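Local coordinates for CdiI immunity protein (Cupriavidus taiwanensis, PDB 5T87) that probably neutralises the cognate CdiA toxin of a contact-dependent growth inhibition system by binding it directly, at residues 31-36 with 70-75; 84-89 with 104-109; 61-66 with 93-98. One frame throughout, in Å; residues are numbered along the deposited sequence.

The three contacts sample a mainly helical protein in which helices 60-76 and 96-114 each serve two contacts: the first supplies a segment to contacts 1 and 3, the second to contacts 2 and 3, and they meet in contact 3. Contacts 1 and 2 lie about 12 Å apart between centres and touch directly: the CA of G71 comes to 3.8 Å from the CB of A105, and the CB of A74 to 3.7 Å from CD1 of L109. Contact 3 sits about 15 Å from contact 1 and 13 Å from contact 2, centre to centre. Contact 1 touches the bound CdiA toxin through H72; other residues on the segments of contacts 2 and 3 reach it, D104 and D108 by polar bonds, S61 and L65 by packing.

Contact 1 of 3, residues 31-36 with 70-75; sequences ACLSIA and VGHLAR
Two neighbouring helices of the toxin-facing layer, 25-38 and 60-76, run side by side here. The axes of 31-36 and 70-75 come within 9.0 Å and diverge by only 12°, so the pair is parallel. The nearest CA atoms belong to A36 and L73, and two successive side chains of the second helix, H72 and L73, fall on different sides of A36.

On one side, the methyl of A36 meets H72. Its CB is 3.7 Å from the CB of H72 and 3.9 Å from CD2 of H72, and it lies at the edge of the imidazole, close to the ring plane. The ring gets there because CG of H72 stands beside the backbone N and anti to the carbonyl carbon (chi1 -65°). L33 extends to the same ring obliquely, its CD2 4.4 Å from CD2 of H72.

On the other side L73 has a similar first torsion (-78°), which carries CD2 to the carbonyl oxygens of I35 and A36: it is 3.6 Å from O of I35 and 3.9 Å from O of A36. Here a methyl packs against backbone carbonyl oxygens, without a hydrogen bond; the O of A36 accepts one from NE of R76.

The division matches the two layers of helices. L73 and I35 also pack on A45 of helix 42-53, in a second helical layer beneath, whereas H72 turns to the toxin. There NE2 of H72 is hydrogen-bonded to NE2 of H46 of the CdiA toxin, and the H72 ring meets the rings of H46 and H48 of that chain, both steeply inclined to it. Within its own helix, CE1 of H72 lies in the plane of the R75 guanidinium, at its edge.

Contact 2 of 3, residues 84-89 with 104-109; sequences MAEEFL and DALDDL
L89 and L106 slide past each other in opposite directions, and the rest of the contact is arranged around this pair. The CD1 of L106 reaches back to 3.7 Å from the CB of L89, while L89 runs on toward the other helix. There its two methyls part: CD1 of L89 lies 3.8 Å from the backbone N of L106, and CD2 of L89 rests on the CB of A105 at 3.6 Å.

The axes of 84-89 and 104-109 cross at -159°, nearly antiparallel, with a closest approach of 10.2 Å. This packs helix 82-91 against the C-terminal helix 96-114 in the all-helical fold, and V67 of helix 60-76 touches both L89 and A105 from a third helix.

One turn further along, L109 repeats the forked approach from the opposite helix. With CG anti to its backbone N (chi1 -168°), it sends CD1 to 4.1 Å from the CB of A85 and CD2 to 3.8 Å from the CB of E86. E86 thus joins the apolar surface through the base of its extended side chain, and its carboxylate continues past the leucines to a salt bridge between OE2 of E86 and NH1 of R110. D104 and D108, which take no part in this packing, bind the CdiA toxin: OD1 of D108 forms salt bridges with R23 and R50 of that chain.

Contact 3 of 3, residues 61-66 with 93-98; sequences SLRSLA and GGDQAV
A regular helical segment, 61-66, faces a loop that passes into a weakly bonded helical turn at about 96-98, the start of helix 96-114, and the CA atoms of S64 and V98 approach to 4.7 Å. This is where helices 60-76 and 96-114 of the all-helical fold come together near the surface. The turn at 95-98 is held by a weak hydrogen bond, V98 N to D95 O at 3.4 Å.

The close backbone approach leaves CG1 of V98 against the helix itself, 3.7 Å from the backbone N of S64 and 3.8 Å from the CB of R63. R63 leaves its helix with CG beside the backbone N, then bends at chi3 (68°), so that one face of its guanidinium lies over the same CG1 of V98. The bend also brings NH1 of R63 tightly to the CB of A97, at 3.3 Å. NH2 of R63 stays 4.5 Å from OD1 of D95, beyond a salt bridge, though their opposite charges may still attract. NE of R63 makes a weak hydrogen bond to O of A53.

At the polar margin a water bridges the segments, 2.8 Å from OG of S64 and donating a weak hydrogen bond to O of A97 at 3.4 Å.

Contact 1 of 3, residues 31-36 with 70-75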
# COMPACT_ATOMS: atom_id res chain seq x y z
N ALA A 31 0.57 7.28 -10.79
CA ALA A 31 0.77 8.55 -10.07
C ALA A 31 0.63 8.38 -8.56
O ALA A 31 1.53 8.76 -7.81
CB ALA A 31 -0.22 9.59 -10.57
N CYS A 32 -0.46 7.76 -8.13
CA CYS A 32 -0.64 7.44 -6.72
C CYS A 32 0.53 6.68 -6.15
O CYS A 32 1.02 7.00 -5.09
CB CYS A 32 -1.92 6.65 -6.49
SG CYS A 32 -3.41 7.65 -6.80
N LEU A 33 1.01 5.69 -6.88
CA LEU A 33 2.14 4.91 -6.37
C LEU A 33 3.47 5.66 -6.43
O LEU A 33 4.30 5.48 -5.55
CB LEU A 33 2.25 3.58 -7.09
CG LEU A 33 1.23 2.56 -6.62
CD1 LEU A 33 1.20 1.40 -7.62
CD2 LEU A 33 1.52 2.06 -5.20
N SER A 34 3.67 6.49 -7.45
CA SER A 34 4.87 7.31 -7.51
C SER A 34 4.95 8.25 -6.28
O SER A 34 6.01 8.42 -5.66
CB SER A 34 4.91 8.11 -8.81
OG SER A 34 6.21 8.66 -9.00
N ILE A 35 3.80 8.82 -5.94
CA ILE A 35 3.64 9.58 -4.71
C ILE A 35 3.95 8.70 -3.50
O ILE A 35 4.74 9.09 -2.64
CB ILE A 35 2.22 10.17 -4.59
CG1 ILE A 35 2.04 11.31 -5.59
CG2 ILE A 35 1.93 10.65 -3.19
CD1 ILE A 35 0.59 11.64 -5.89
N ALA A 36 3.32 7.54 -3.43
CA ALA A 36 3.46 6.69 -2.25
C ALA A 36 4.91 6.31 -2.00
O ALA A 36 5.35 6.38 -0.86
CB ALA A 36 2.61 5.45 -2.37
N VAL A 70 -1.78 6.11 1.01
CA VAL A 70 -1.66 6.93 2.24
C VAL A 70 -0.97 6.10 3.33
O VAL A 70 -0.14 6.63 4.09
CB VAL A 70 -3.02 7.52 2.70
CG1 VAL A 70 -2.95 8.13 4.10
CG2 VAL A 70 -3.50 8.57 1.70
N GLY A 71 -1.29 4.81 3.36
CA GLY A 71 -0.61 3.84 4.21
C GLY A 71 0.88 3.78 3.96
O GLY A 71 1.66 3.67 4.90
N HIS A 72 1.26 3.85 2.69
CA HIS A 72 2.67 3.82 2.32
C HIS A 72 3.39 5.07 2.74
O HIS A 72 4.50 4.98 3.27
CB HIS A 72 2.85 3.62 0.81
CG HIS A 72 2.35 2.31 0.32
ND1 HIS A 72 2.54 1.14 1.03
CD2 HIS A 72 1.66 1.97 -0.79
CE1 HIS A 72 2.00 0.13 0.37
NE2 HIS A 72 1.45 0.61 -0.74
N LEU A 73 2.78 6.23 2.51
CA LEU A 73 3.37 7.48 2.99
C LEU A 73 3.64 7.44 4.48
O LEU A 73 4.73 7.77 4.92
CB LEU A 73 2.46 8.66 2.73
CG LEU A 73 2.41 9.22 1.33
CD1 LEU A 73 1.59 10.51 1.36
CD2 LEU A 73 3.81 9.50 0.81
N ALA A 74 2.64 7.00 5.24
CA ALA A 74 2.74 6.90 6.70
C ALA A 74 3.91 6.02 7.14
O ALA A 74 4.63 6.37 8.07
CB ALA A 74 1.44 6.35 7.27
N ARG A 75 4.06 4.89 6.48
CA ARG A 75 5.19 4.00 6.68
C ARG A 75 6.54 4.70 6.48
O ARG A 75 7.48 4.47 7.24
CB ARG A 75 5.06 2.77 5.76
CG ARG A 75 6.32 1.93 5.63
CD ARG A 75 6.04 0.57 5.00
NE ARG A 75 5.57 0.62 3.61
CZ ARG A 75 6.31 0.92 2.54
NH1 ARG A 75 7.59 1.27 2.67
NH2 ARG A 75 5.76 0.90 1.33

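Contact 2 of 3, residues 84-89 with 104-109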
# COMPACT_ATOMS: atom_id res chain seq x y z
N MSE A 84 -3.88 14.00 11.57
CA MSE A 84 -4.60 14.23 10.32
C MSE A 84 -4.73 12.94 9.54
O MSE A 84 -5.81 12.63 9.01
CB MSE A 84 -3.97 15.30 9.44
CG MSE A 84 -4.09 16.69 10.05
SE MSE A 84 -5.97 17.31 10.25
CE MSE A 84 -6.13 17.05 12.21
N ALA A 85 -3.64 12.17 9.50
CA ALA A 85 -3.63 10.86 8.85
C ALA A 85 -4.65 9.92 9.50
O ALA A 85 -5.38 9.20 8.80
CB ALA A 85 -2.24 10.25 8.88
N GLU A 86 -4.71 9.96 10.83
CA GLU A 86 -5.59 9.07 11.57
C GLU A 86 -7.08 9.43 11.41
O GLU A 86 -7.91 8.54 11.20
CB GLU A 86 -5.20 9.00 13.04
CG GLU A 86 -5.89 7.86 13.77
CD GLU A 86 -5.45 7.75 15.20
OE1 GLU A 86 -5.62 8.73 15.96
OE2 GLU A 86 -4.93 6.67 15.58
N GLU A 87 -7.40 10.72 11.53
CA GLU A 87 -8.79 11.19 11.36
C GLU A 87 -9.29 10.84 9.96
O GLU A 87 -10.46 10.43 9.80
CB GLU A 87 -8.93 12.70 11.63
CG GLU A 87 -9.15 13.01 13.11
CD GLU A 87 -8.77 14.44 13.55
OE1 GLU A 87 -9.07 15.42 12.83
OE2 GLU A 87 -8.18 14.57 14.65
N PHE A 88 -8.41 11.01 8.98
CA PHE A 88 -8.68 10.61 7.59
C PHE A 88 -9.03 9.12 7.45
O PHE A 88 -10.08 8.76 6.92
CB PHE A 88 -7.49 10.95 6.70
CG PHE A 88 -7.59 10.37 5.34
CD1 PHE A 88 -8.52 10.87 4.43
CD2 PHE A 88 -6.78 9.30 4.96
CE1 PHE A 88 -8.63 10.33 3.16
CE2 PHE A 88 -6.88 8.76 3.69
CZ PHE A 88 -7.80 9.28 2.79
N LEU A 89 -8.15 8.26 7.95
CA LEU A 89 -8.37 6.83 7.80
C LEU A 89 -9.58 6.34 8.59
O LEU A 89 -10.32 5.46 8.11
CB LEU A 89 -7.12 6.06 8.21
CG LEU A 89 -5.87 6.32 7.34
CD1 LEU A 89 -4.64 5.67 7.97
CD2 LEU A 89 -6.07 5.82 5.92
N ASP A 104 -5.97 -1.53 6.56
CA ASP A 104 -4.56 -1.88 6.34
C ASP A 104 -3.64 -0.65 6.34
O ASP A 104 -2.46 -0.75 6.66
CB ASP A 104 -4.37 -2.62 5.02
CG ASP A 104 -5.11 -3.96 4.97
OD1 ASP A 104 -5.54 -4.49 6.02
OD2 ASP A 104 -5.24 -4.49 3.84
N ALA A 105 -4.17 0.50 5.94
CA ALA A 105 -3.41 1.75 6.00
C ALA A 105 -3.21 2.15 7.47
O ALA A 105 -2.14 2.63 7.86
CB ALA A 105 -4.13 2.84 5.23
N LEU A 106 -4.25 1.92 8.27
CA LEU A 106 -4.22 2.14 9.70
C LEU A 106 -3.21 1.22 10.42
O LEU A 106 -2.48 1.67 11.31
CB LEU A 106 -5.63 1.92 10.26
CG LEU A 106 -6.08 2.71 11.47
CD1 LEU A 106 -5.96 4.21 11.22
CD2 LEU A 106 -7.53 2.31 11.78
N ASP A 107 -3.18 -0.05 10.02
CA ASP A 107 -2.11 -0.98 10.42
C ASP A 107 -0.75 -0.35 10.15
O ASP A 107 0.12 -0.38 11.01
CB ASP A 107 -2.21 -2.33 9.67
CG ASP A 107 -3.29 -3.26 10.23
OD1 ASP A 107 -4.02 -2.85 11.16
OD2 ASP A 107 -3.40 -4.42 9.74
N ASP A 108 -0.58 0.24 8.97
CA ASP A 108 0.68 0.88 8.58
C ASP A 108 1.00 2.08 9.48
O ASP A 108 2.14 2.24 9.93
CB ASP A 108 0.68 1.28 7.09
CG ASP A 108 0.62 0.07 6.14
OD1 ASP A 108 0.58 -1.09 6.63
OD2 ASP A 108 0.62 0.27 4.90
N LEU A 109 -0.02 2.89 9.77
CA LEU A 109 0.14 4.05 10.65
C LEU A 109 0.56 3.65 12.06
O LEU A 109 1.56 4.14 12.58
CB LEU A 109 -1.15 4.86 10.71
CG LEU A 109 -1.06 6.25 11.35
CD1 LEU A 109 -0.09 7.14 10.59
CD2 LEU A 109 -2.44 6.91 11.44

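Contact 3 of 3, residues 61-66 with 93-98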
# COMPACT_ATOMS: atom_id res chain seq x y z
N SER A 61 -11.68 0.83 -7.25
CA SER A 61 -10.30 0.37 -7.37
C SER A 61 -9.31 1.48 -7.12
O SER A 61 -8.37 1.30 -6.38
CB SER A 61 -10.07 -0.24 -8.77
OG SER A 61 -10.29 0.71 -9.80
N LEU A 62 -9.53 2.65 -7.71
CA LEU A 62 -8.60 3.77 -7.60
C LEU A 62 -8.64 4.45 -6.24
O LEU A 62 -7.59 4.81 -5.69
CB LEU A 62 -8.83 4.80 -8.70
CG LEU A 62 -8.34 4.38 -10.09
CD1 LEU A 62 -8.58 5.52 -11.08
CD2 LEU A 62 -6.86 3.97 -10.07
N ARG A 63 -9.85 4.60 -5.71
CA ARG A 63 -10.07 5.21 -4.41
C ARG A 63 -9.42 4.38 -3.32
O ARG A 63 -8.74 4.90 -2.45
CB ARG A 63 -11.57 5.37 -4.16
CG ARG A 63 -12.20 6.33 -5.15
CD ARG A 63 -13.71 6.38 -5.06
NE ARG A 63 -14.14 6.99 -3.81
CZ ARG A 63 -14.96 6.44 -2.91
NH1 ARG A 63 -15.50 5.23 -3.10
NH2 ARG A 63 -15.25 7.11 -1.82
N SER A 64 -9.61 3.08 -3.42
CA SER A 64 -9.02 2.13 -2.49
C SER A 64 -7.49 2.13 -2.55
O SER A 64 -6.82 2.11 -1.51
CB SER A 64 -9.58 0.73 -2.77
OG SER A 64 -9.35 -0.14 -1.67
N LEU A 65 -6.95 2.18 -3.77
CA LEU A 65 -5.50 2.24 -3.95
C LEU A 65 -4.89 3.50 -3.30
O LEU A 65 -3.84 3.44 -2.63
CB LEU A 65 -5.15 2.18 -5.44
CG LEU A 65 -3.66 2.35 -5.76
CD1 LEU A 65 -2.84 1.28 -5.07
CD2 LEU A 65 -3.38 2.36 -7.25
N ALA A 66 -5.56 4.63 -3.50
CA ALA A 66 -5.12 5.90 -2.92
C ALA A 66 -5.02 5.83 -1.39
O ALA A 66 -4.06 6.35 -0.81
CB ALA A 66 -6.05 7.03 -3.34
N GLY A 93 -13.87 4.25 7.66
CA GLY A 93 -14.22 2.91 8.16
C GLY A 93 -15.64 2.44 7.89
O GLY A 93 -15.90 1.23 7.86
N GLY A 94 -16.56 3.40 7.72
CA GLY A 94 -17.97 3.13 7.49
C GLY A 94 -18.43 3.00 6.05
O GLY A 94 -19.59 2.67 5.82
N ASP A 95 -17.55 3.23 5.07
CA ASP A 95 -17.95 3.04 3.67
C ASP A 95 -17.08 2.02 2.90
O ASP A 95 -15.85 2.11 2.88
CB ASP A 95 -18.11 4.39 2.97
CG ASP A 95 -16.82 5.11 2.80
OD1 ASP A 95 -16.10 4.69 1.88
OD2 ASP A 95 -16.55 6.09 3.55
N GLN A 96 -17.75 1.06 2.27
CA GLN A 96 -17.14 -0.23 1.91
C GLN A 96 -16.14 -0.22 0.77
O GLN A 96 -15.19 -1.00 0.78
CB GLN A 96 -18.23 -1.24 1.58
CG GLN A 96 -19.12 -1.56 2.76
CD GLN A 96 -20.10 -2.68 2.44
OE1 GLN A 96 -20.23 -3.11 1.29
NE2 GLN A 96 -20.80 -3.15 3.47
N ALA A 97 -16.35 0.67 -0.20
CA ALA A 97 -15.43 0.85 -1.32
C ALA A 97 -13.96 0.95 -0.86
O ALA A 97 -13.06 0.43 -1.53
CB ALA A 97 -15.82 2.11 -2.08
N VAL A 98 -13.74 1.63 0.26
CA VAL A 98 -12.38 1.85 0.77
C VAL A 98 -12.06 1.25 2.15
O VAL A 98 -10.89 1.20 2.52
CB VAL A 98 -12.01 3.33 0.73
CG1 VAL A 98 -11.97 3.81 -0.72
CG2 VAL A 98 -12.99 4.19 1.54
O HOH W 1 -10.84 -1.29 0.36